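Local coordinates for Cyclo(L-leucyl-L-leucyl) synthase (Staphylococcus haemolyticus, PDB 6EZ3), which catalyses the ATP-independent formation of cyclodipeptides, chiefly cyclo(L-leucyl-L-leucyl), from two molecules of aminoacylated tRNA, at residues Asn35-Asn47 against Ile88-Lys100. Residues are numbered along the deposited sequence; the frame is centred on the assembly and turned at random.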
ATOM      1  N   ASN A  35      -8.837  -3.710 -11.338  1.00 55.63           N
ATOM      2  CA  ASN A  35      -9.366  -4.710 -12.246  1.00 55.32           C
ATOM      3  C   ASN A  35      -8.279  -5.059 -13.244  1.00 64.11           C
ATOM      4  O   ASN A  35      -7.346  -4.267 -13.474  1.00 64.22           O
ATOM      5  CB  ASN A  35     -10.614  -4.216 -12.981  1.00 47.31           C
ATOM      6  CG  ASN A  35     -10.500  -2.893 -13.700  1.00 64.15           C
ATOM      7  OD1 ASN A  35      -9.738  -2.691 -14.658  1.00 47.04           O
ATOM      8  ND2 ASN A  35     -11.330  -1.967 -13.275  1.00 68.34           N
ATOM      9  N   GLU A  36      -8.422  -6.247 -13.858  1.00 61.54           N
ATOM     10  CA  GLU A  36      -7.495  -6.801 -14.828  1.00 60.32           C
ATOM     11  C   GLU A  36      -7.022  -5.752 -15.821  1.00 60.82           C
ATOM     12  O   GLU A  36      -5.829  -5.673 -16.064  1.00 61.41           O
ATOM     13  CB  GLU A  36      -8.131  -8.020 -15.516  1.00 61.93           C
ATOM     14  CG  GLU A  36      -7.201  -8.794 -16.434  1.00 74.91           C
ATOM     15  CD  GLU A  36      -7.879  -9.796 -17.345  1.00 98.89           C
ATOM     16  OE1 GLU A  36      -8.828 -10.477 -16.891  1.00 95.25           O
ATOM     17  OE2 GLU A  36      -7.443  -9.916 -18.513  1.00 95.73           O
ATOM     18  N   SER A  37      -7.924  -4.907 -16.324  1.00 55.62           N
ATOM     19  CA  SER A  37      -7.578  -3.869 -17.297  1.00 55.23           C
ATOM     20  C   SER A  37      -6.607  -2.842 -16.722  1.00 55.62           C
ATOM     21  O   SER A  37      -5.526  -2.627 -17.284  1.00 55.33           O
ATOM     22  CB  SER A  37      -8.840  -3.190 -17.823  1.00 59.59           C
ATOM     23  OG  SER A  37      -8.703  -2.868 -19.195  1.00 68.78           O
ATOM     24  N   TYR A  38      -6.978  -2.271 -15.566  1.00 48.87           N
ATOM     25  CA  TYR A  38      -6.191  -1.273 -14.842  1.00 46.39           C
ATOM     26  C   TYR A  38      -4.816  -1.794 -14.395  1.00 44.84           C
ATOM     27  O   TYR A  38      -3.785  -1.177 -14.682  1.00 41.17           O
ATOM     28  CB  TYR A  38      -6.988  -0.761 -13.630  1.00 45.96           C
ATOM     29  CG  TYR A  38      -6.352   0.441 -12.986  1.00 44.57           C
ATOM     30  CD1 TYR A  38      -6.354   1.675 -13.621  1.00 46.12           C
ATOM     31  CD2 TYR A  38      -5.692   0.335 -11.770  1.00 44.57           C
ATOM     32  CE1 TYR A  38      -5.708   2.777 -13.066  1.00 45.88           C
ATOM     33  CE2 TYR A  38      -5.048   1.434 -11.201  1.00 45.18           C
ATOM     34  CZ  TYR A  38      -5.070   2.656 -11.849  1.00 43.92           C
ATOM     35  OH  TYR A  38      -4.489   3.754 -11.291  1.00 35.15           O
ATOM     36  N   ILE A  39      -4.821  -2.920 -13.667  1.00 41.04           N
ATOM     37  CA  ILE A  39      -3.608  -3.544 -13.155  1.00 40.86           C
ATOM     38  C   ILE A  39      -2.534  -3.647 -14.241  1.00 47.79           C
ATOM     39  O   ILE A  39      -1.366  -3.338 -13.974  1.00 49.10           O
ATOM     40  CB  ILE A  39      -3.929  -4.878 -12.483  1.00 42.94           C
ATOM     41  CG1 ILE A  39      -4.851  -4.632 -11.284  1.00 43.17           C
ATOM     42  CG2 ILE A  39      -2.637  -5.601 -12.070  1.00 42.63           C
ATOM     43  CD1 ILE A  39      -5.580  -5.771 -10.872  1.00 55.19           C
ATOM     44  N   ARG A  40      -2.955  -4.011 -15.476  1.00 42.46           N
ATOM     45  CA  ARG A  40      -2.098  -4.124 -16.644  1.00 41.36           C
ATOM     46  C   ARG A  40      -1.537  -2.761 -17.040  1.00 45.79           C
ATOM     47  O   ARG A  40      -0.322  -2.618 -17.200  1.00 43.82           O
ATOM     48  CB  ARG A  40      -2.864  -4.797 -17.777  1.00 40.98           C
ATOM     49  CG  ARG A  40      -3.286  -6.197 -17.346  1.00 58.04           C
ATOM     50  CD  ARG A  40      -3.659  -7.161 -18.449  1.00 67.59           C
ATOM     51  NE  ARG A  40      -4.174  -8.400 -17.868  1.00 67.92           N
ATOM     52  CZ  ARG A  40      -3.497  -9.538 -17.773  1.00 71.95           C
ATOM     53  NH1 ARG A  40      -4.066 -10.610 -17.228  1.00 49.68           N
ATOM     54  NH2 ARG A  40      -2.257  -9.625 -18.247  1.00 46.60           N
ATOM     55  N   LYS A  41      -2.431  -1.757 -17.136  1.00 44.75           N
ATOM     56  CA  LYS A  41      -2.126  -0.369 -17.459  1.00 45.05           C
ATOM     57  C   LYS A  41      -0.989   0.133 -16.583  1.00 48.83           C
ATOM     58  O   LYS A  41       0.010   0.607 -17.115  1.00 51.78           O
ATOM     59  CB  LYS A  41      -3.370   0.537 -17.219  1.00 49.10           C
ATOM     60  CG  LYS A  41      -4.052   1.040 -18.487  1.00 69.86           C
ATOM     61  CD  LYS A  41      -4.690   2.418 -18.301  1.00 69.21           C
ATOM     62  CE  LYS A  41      -5.599   2.786 -19.446  1.00 73.64           C
ATOM     63  NZ  LYS A  41      -6.888   2.040 -19.416  1.00 82.49           N
ATOM     64  N   ILE A  42      -1.135   0.026 -15.247  1.00 41.64           N
ATOM     65  CA  ILE A  42      -0.150   0.522 -14.279  1.00 39.73           C
ATOM     66  C   ILE A  42       1.185  -0.206 -14.402  1.00 42.97           C
ATOM     67  O   ILE A  42       2.211   0.416 -14.197  1.00 42.49           O
ATOM     68  CB  ILE A  42      -0.673   0.556 -12.803  1.00 41.55           C
ATOM     69  CG1 ILE A  42      -1.238  -0.797 -12.351  1.00 40.20           C
ATOM     70  CG2 ILE A  42      -1.692   1.702 -12.611  1.00 42.32           C
ATOM     71  CD1 ILE A  42      -1.637  -0.892 -10.954  1.00 45.16           C
ATOM     72  N   ILE A  43       1.175  -1.508 -14.748  1.00 39.06           N
ATOM     73  CA  ILE A  43       2.403  -2.278 -14.927  1.00 37.56           C
ATOM     74  C   ILE A  43       3.113  -1.789 -16.189  1.00 43.27           C
ATOM     75  O   ILE A  43       4.302  -1.446 -16.138  1.00 44.67           O
ATOM     76  CB  ILE A  43       2.179  -3.801 -14.897  1.00 39.20           C
ATOM     77  CG1 ILE A  43       1.636  -4.228 -13.513  1.00 38.89           C
ATOM     78  CG2 ILE A  43       3.479  -4.533 -15.276  1.00 38.56           C
ATOM     79  CD1 ILE A  43       1.810  -5.762 -13.128  1.00 45.83           C
ATOM     80  N   GLN A  44       2.373  -1.693 -17.299  1.00 38.46           N
ATOM     81  CA  GLN A  44       2.941  -1.198 -18.542  1.00 38.58           C
ATOM     82  C   GLN A  44       3.552   0.183 -18.353  1.00 44.37           C
ATOM     83  O   GLN A  44       4.643   0.419 -18.854  1.00 44.38           O
ATOM     84  CB  GLN A  44       1.902  -1.214 -19.674  1.00 40.05           C
ATOM     85  CG  GLN A  44       1.700  -2.596 -20.338  1.00 56.86           C
ATOM     86  CD  GLN A  44       2.946  -3.232 -20.934  1.00 77.52           C
ATOM     87  OE1 GLN A  44       3.887  -2.551 -21.397  1.00 76.06           O
ATOM     88  NE2 GLN A  44       2.975  -4.568 -20.928  1.00 65.52           N
ATOM     89  N   TRP A  45       2.881   1.058 -17.560  1.00 42.65           N
ATOM     90  CA  TRP A  45       3.309   2.416 -17.190  1.00 42.68           C
ATOM     91  C   TRP A  45       4.585   2.390 -16.341  1.00 45.09           C
ATOM     92  O   TRP A  45       5.527   3.121 -16.638  1.00 44.34           O
ATOM     93  CB  TRP A  45       2.189   3.166 -16.430  1.00 41.76           C
ATOM     94  CG  TRP A  45       2.592   4.534 -15.940  1.00 42.64           C
ATOM     95  CD1 TRP A  45       2.613   5.688 -16.665  1.00 45.64           C
ATOM     96  CD2 TRP A  45       3.073   4.874 -14.630  1.00 42.48           C
ATOM     97  NE1 TRP A  45       3.078   6.726 -15.890  1.00 45.27           N
ATOM     98  CE2 TRP A  45       3.375   6.252 -14.639  1.00 46.34           C
ATOM     99  CE3 TRP A  45       3.302   4.138 -13.451  1.00 43.95           C
ATOM    100  CZ2 TRP A  45       3.882   6.916 -13.514  1.00 45.60           C
ATOM    101  CZ3 TRP A  45       3.824   4.792 -12.341  1.00 45.59           C
ATOM    102  CH2 TRP A  45       4.097   6.167 -12.379  1.00 46.31           C
ATOM    103  N   ALA A  46       4.614   1.536 -15.301  1.00 40.61           N
ATOM    104  CA  ALA A  46       5.751   1.421 -14.409  1.00 39.86           C
ATOM    105  C   ALA A  46       6.910   1.004 -15.244  1.00 46.72           C
ATOM    106  O   ALA A  46       7.924   1.693 -15.233  1.00 46.48           O
ATOM    107  CB  ALA A  46       5.485   0.378 -13.332  1.00 39.91           C
ATOM    108  N   ASN A  47       6.722  -0.076 -16.036  1.00 45.32           N
ATOM    109  CA  ASN A  47       7.723  -0.702 -16.890  1.00 46.52           C
ATOM    110  C   ASN A  47       8.371   0.246 -17.871  1.00 54.85           C
ATOM    111  O   ASN A  47       9.595   0.224 -18.014  1.00 57.49           O
ATOM    112  CB  ASN A  47       7.133  -1.900 -17.609  1.00 47.07           C
ATOM    113  CG  ASN A  47       8.111  -2.650 -18.468  1.00 60.28           C
ATOM    114  OD1 ASN A  47       9.155  -3.094 -18.009  1.00 57.01           O
ATOM    115  ND2 ASN A  47       7.761  -2.846 -19.723  1.00 48.25           N
ATOM    116  N   ILE A  88      -2.024 -12.036  -8.120  1.00 53.17           N
ATOM    117  CA  ILE A  88      -0.707 -12.590  -8.438  1.00 53.77           C
ATOM    118  C   ILE A  88      -0.670 -13.111  -9.866  1.00 59.75           C
ATOM    119  O   ILE A  88       0.233 -12.730 -10.622  1.00 60.40           O
ATOM    120  CB  ILE A  88      -0.248 -13.643  -7.405  1.00 57.34           C
ATOM    121  CG1 ILE A  88       0.137 -12.949  -6.076  1.00 58.38           C
ATOM    122  CG2 ILE A  88       0.927 -14.479  -7.947  1.00 58.28           C
ATOM    123  CD1 ILE A  88       0.337 -13.864  -4.882  1.00 69.51           C
ATOM    124  N   ARG A  89      -1.683 -13.915 -10.260  1.00 56.20           N
ATOM    125  CA  ARG A  89      -1.767 -14.479 -11.616  1.00 55.03           C
ATOM    126  C   ARG A  89      -1.823 -13.392 -12.699  1.00 56.25           C
ATOM    127  O   ARG A  89      -1.069 -13.513 -13.659  1.00 54.47           O
ATOM    128  CB  ARG A  89      -2.906 -15.497 -11.739  1.00 54.33           C
ATOM    129  CG  ARG A  89      -2.616 -16.795 -10.987  1.00 63.72           C
ATOM    130  CD  ARG A  89      -3.683 -17.859 -11.213  1.00 74.06           C
ATOM    131  NE  ARG A  89      -3.793 -18.777 -10.075  1.00 83.71           N
ATOM    132  CZ  ARG A  89      -3.114 -19.918  -9.956  1.00 97.82           C
ATOM    133  NH1 ARG A  89      -2.270 -20.304 -10.911  1.00 83.70           N
ATOM    134  NH2 ARG A  89      -3.271 -20.681  -8.877  1.00 77.17           N
ATOM    135  N   PHE A  90      -2.617 -12.305 -12.506  1.00 53.41           N
ATOM    136  CA  PHE A  90      -2.675 -11.192 -13.466  1.00 55.31           C
ATOM    137  C   PHE A  90      -1.340 -10.465 -13.560  1.00 58.89           C
ATOM    138  O   PHE A  90      -0.866 -10.174 -14.668  1.00 58.07           O
ATOM    139  CB  PHE A  90      -3.761 -10.167 -13.125  1.00 59.32           C
ATOM    140  CG  PHE A  90      -5.186 -10.600 -13.367  1.00 65.25           C
ATOM    141  CD1 PHE A  90      -5.532 -11.319 -14.512  1.00 71.98           C
ATOM    142  CD2 PHE A  90      -6.200 -10.262 -12.466  1.00 70.15           C
ATOM    143  CE1 PHE A  90      -6.863 -11.741 -14.726  1.00 74.27           C
ATOM    144  CE2 PHE A  90      -7.534 -10.647 -12.701  1.00 74.19           C
ATOM    145  CZ  PHE A  90      -7.861 -11.380 -13.832  1.00 72.72           C
ATOM    146  N   CYS A  91      -0.733 -10.167 -12.384  1.00 53.77           N
ATOM    147  CA  CYS A  91       0.549  -9.473 -12.267  1.00 51.19           C
ATOM    148  C   CYS A  91       1.683 -10.227 -12.920  1.00 52.80           C
ATOM    149  O   CYS A  91       2.411  -9.658 -13.741  1.00 51.98           O
ATOM    150  CB  CYS A  91       0.848  -9.153 -10.815  1.00 50.45           C
ATOM    151  SG  CYS A  91      -0.253  -7.911 -10.107  1.00 53.62           S
ATOM    152  N   GLU A  92       1.787 -11.521 -12.624  1.00 48.91           N
ATOM    153  CA  GLU A  92       2.816 -12.372 -13.220  1.00 49.02           C
ATOM    154  C   GLU A  92       2.716 -12.406 -14.738  1.00 55.11           C
ATOM    155  O   GLU A  92       3.740 -12.358 -15.403  1.00 53.77           O
ATOM    156  CB  GLU A  92       2.760 -13.776 -12.642  1.00 49.79           C
ATOM    157  CG  GLU A  92       3.271 -13.838 -11.217  1.00 52.99           C
ATOM    158  CD  GLU A  92       3.521 -15.221 -10.656  1.00 69.02           C
ATOM    159  OE1 GLU A  92       3.274 -16.236 -11.354  1.00 51.98           O
ATOM    160  OE2 GLU A  92       3.971 -15.281  -9.493  1.00 60.17           O
ATOM    161  N   ASP A  93       1.483 -12.409 -15.277  1.00 54.47           N
ATOM    162  CA  ASP A  93       1.232 -12.410 -16.708  1.00 55.24           C
ATOM    163  C   ASP A  93       1.741 -11.162 -17.381  1.00 57.64           C
ATOM    164  O   ASP A  93       2.359 -11.250 -18.452  1.00 58.26           O
ATOM    165  CB  ASP A  93      -0.250 -12.608 -16.994  1.00 58.85           C
ATOM    166  CG  ASP A  93      -0.529 -13.961 -17.615  1.00 86.59           C
ATOM    167  OD1 ASP A  93       0.025 -14.239 -18.716  1.00 89.97           O
ATOM    168  OD2 ASP A  93      -1.285 -14.755 -17.000  1.00 95.90           O
ATOM    169  N   GLU A  94       1.521 -10.002 -16.743  1.00 51.99           N
ATOM    170  CA  GLU A  94       1.958  -8.722 -17.294  1.00 51.17           C
ATOM    171  C   GLU A  94       3.443  -8.518 -17.223  1.00 53.28           C
ATOM    172  O   GLU A  94       4.015  -7.918 -18.144  1.00 52.17           O
ATOM    173  CB  GLU A  94       1.235  -7.550 -16.646  1.00 52.39           C
ATOM    174  CG  GLU A  94      -0.082  -7.262 -17.321  1.00 60.20           C
ATOM    175  CD  GLU A  94      -0.048  -6.960 -18.810  1.00 73.77           C
ATOM    176  OE1 GLU A  94       0.757  -6.106 -19.260  1.00 54.66           O
ATOM    177  OE2 GLU A  94      -0.859  -7.585 -19.526  1.00 61.14           O
ATOM    178  N   ILE A  95       4.074  -9.019 -16.127  1.00 47.52           N
ATOM    179  CA  ILE A  95       5.515  -8.920 -15.938  1.00 45.64           C
ATOM    180  C   ILE A  95       6.222  -9.722 -17.039  1.00 47.40           C
ATOM    181  O   ILE A  95       7.156  -9.196 -17.641  1.00 47.26           O
ATOM    182  CB  ILE A  95       5.917  -9.283 -14.489  1.00 48.85           C
ATOM    183  CG1 ILE A  95       5.411  -8.215 -13.491  1.00 47.10           C
ATOM    184  CG2 ILE A  95       7.448  -9.489 -14.352  1.00 52.59           C
ATOM    185  CD1 ILE A  95       5.135  -8.771 -12.085  1.00 43.49           C
ATOM    186  N   ILE A  96       5.692 -10.922 -17.401  1.00 42.33           N
ATOM    187  CA  ILE A  96       6.248 -11.728 -18.499  1.00 41.13           C
ATOM    188  C   ILE A  96       6.156 -10.967 -19.820  1.00 42.61           C
ATOM    189  O   ILE A  96       7.149 -10.898 -20.564  1.00 42.90           O
ATOM    190  CB  ILE A  96       5.624 -13.122 -18.630  1.00 43.87           C
ATOM    191  CG1 ILE A  96       5.817 -13.953 -17.357  1.00 44.92           C
ATOM    192  CG2 ILE A  96       6.251 -13.838 -19.823  1.00 44.71           C
ATOM    193  CD1 ILE A  96       4.651 -14.901 -17.037  1.00 58.30           C
ATOM    194  N   LYS A  97       4.982 -10.360 -20.086  1.00 35.36           N
ATOM    195  CA  LYS A  97       4.779  -9.584 -21.301  1.00 34.43           C
ATOM    196  C   LYS A  97       5.801  -8.458 -21.406  1.00 40.58           C
ATOM    197  O   LYS A  97       6.129  -8.034 -22.509  1.00 37.03           O
ATOM    198  CB  LYS A  97       3.366  -9.017 -21.332  1.00 36.19           C
ATOM    199  CG  LYS A  97       2.247 -10.049 -21.550  1.00 34.46           C
ATOM    200  CD  LYS A  97       0.948  -9.361 -21.952  1.00 29.30           C
ATOM    201  CE  LYS A  97      -0.265 -10.041 -21.406  1.00 40.94           C
ATOM    202  NZ  LYS A  97      -1.480  -9.267 -21.747  1.00 56.04           N
ATOM    203  N   CYS A  98       6.342  -8.006 -20.247  1.00 43.36           N
ATOM    204  CA  CYS A  98       7.337  -6.930 -20.155  1.00 45.05           C
ATOM    205  C   CYS A  98       8.777  -7.433 -20.294  1.00 51.68           C
ATOM    206  O   CYS A  98       9.717  -6.617 -20.319  1.00 50.26           O
ATOM    207  CB  CYS A  98       7.142  -6.127 -18.875  1.00 45.10           C
ATOM    208  SG  CYS A  98       5.619  -5.161 -18.841  1.00 49.07           S
ATOM    209  N   ASN A  99       8.942  -8.773 -20.429  1.00 50.37           N
ATOM    210  CA  ASN A  99      10.229  -9.470 -20.502  1.00 51.03           C
ATOM    211  C   ASN A  99      11.063  -9.155 -19.237  1.00 57.87           C
ATOM    212  O   ASN A  99      12.252  -8.784 -19.293  1.00 58.93           O
ATOM    213  CB  ASN A  99      10.999  -9.194 -21.801  1.00 47.33           C
ATOM    214  CG  ASN A  99      12.164 -10.137 -22.019  1.00 60.96           C
ATOM    215  OD1 ASN A  99      12.154 -11.312 -21.587  1.00 47.37           O
ATOM    216  ND2 ASN A  99      13.209  -9.619 -22.669  1.00 52.81           N
ATOM    217  N   LYS A 100      10.391  -9.266 -18.095  1.00 53.04           N
ATOM    218  CA  LYS A 100      10.987  -9.044 -16.802  1.00 52.33           C
ATOM    219  C   LYS A 100      10.733 -10.299 -15.947  1.00 55.69           C
ATOM    220  O   LYS A 100       9.784 -11.054 -16.213  1.00 55.39           O
ATOM    221  CB  LYS A 100      10.478  -7.723 -16.163  1.00 53.68           C
ATOM    222  CG  LYS A 100      11.074  -6.466 -16.836  1.00 63.80           C
ATOM    223  CD  LYS A 100      11.066  -5.225 -15.931  1.00 74.53           C
ATOM    224  CE  LYS A 100      11.819  -4.042 -16.520  1.00 72.24           C
ATOM    225  NZ  LYS A 100      11.583  -2.783 -15.744  1.00 76.72           N
TER
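Two neighbouring helices on one face of the Rossmann-like sheet of this cyclodipeptide synthase meet where Arg40 of helix 36-47 lodges, as a knob into a hole, among Phe90, Asp93, Glu94 and Lys97 of helix 88-97. The helices run the same way, their axes crossing at -38° and 9.8 Å apart at closest. Arginine suits this place: its long, flexible arm, extended from CG to NE, crosses Glu94, and its flat charged end offers in-plane N-H groups. There Arg40 NH2 makes a salt bridge, donating an almost straight bond (171°) to the anti lone pair of Glu94 OE2, 2.8 Å away in the guanidinium plane, the carboxylate turned nearly perpendicular. Lys97 NZ binds the same oxygen, a shared anion that probably offsets the closeness of the two cations. A bend at chi2 (-57°) turns the Glu94 carboxylate along its own helix, between Arg40 and Gln44. Gln44 NE2 donates to Glu94 OE1 at 3.2 Å, so three donors grip this buried carboxylate. Glu36 lays its CG over a face of the Phe90 ring, 3.6 Å from the centroid, a CH-pi contact. Toward the sheet, branched, apolar Ile43 suits the greasy surroundings of Leu25 of strand 22-26 and Ile55 of strand 52-57, its CD1 4.2 Å from Cys91 CB. A Schellman motif closes the second helix, with Asn99 at positive phi; just before it Cys98 SG lies 3.3 Å from Asn47 ND2.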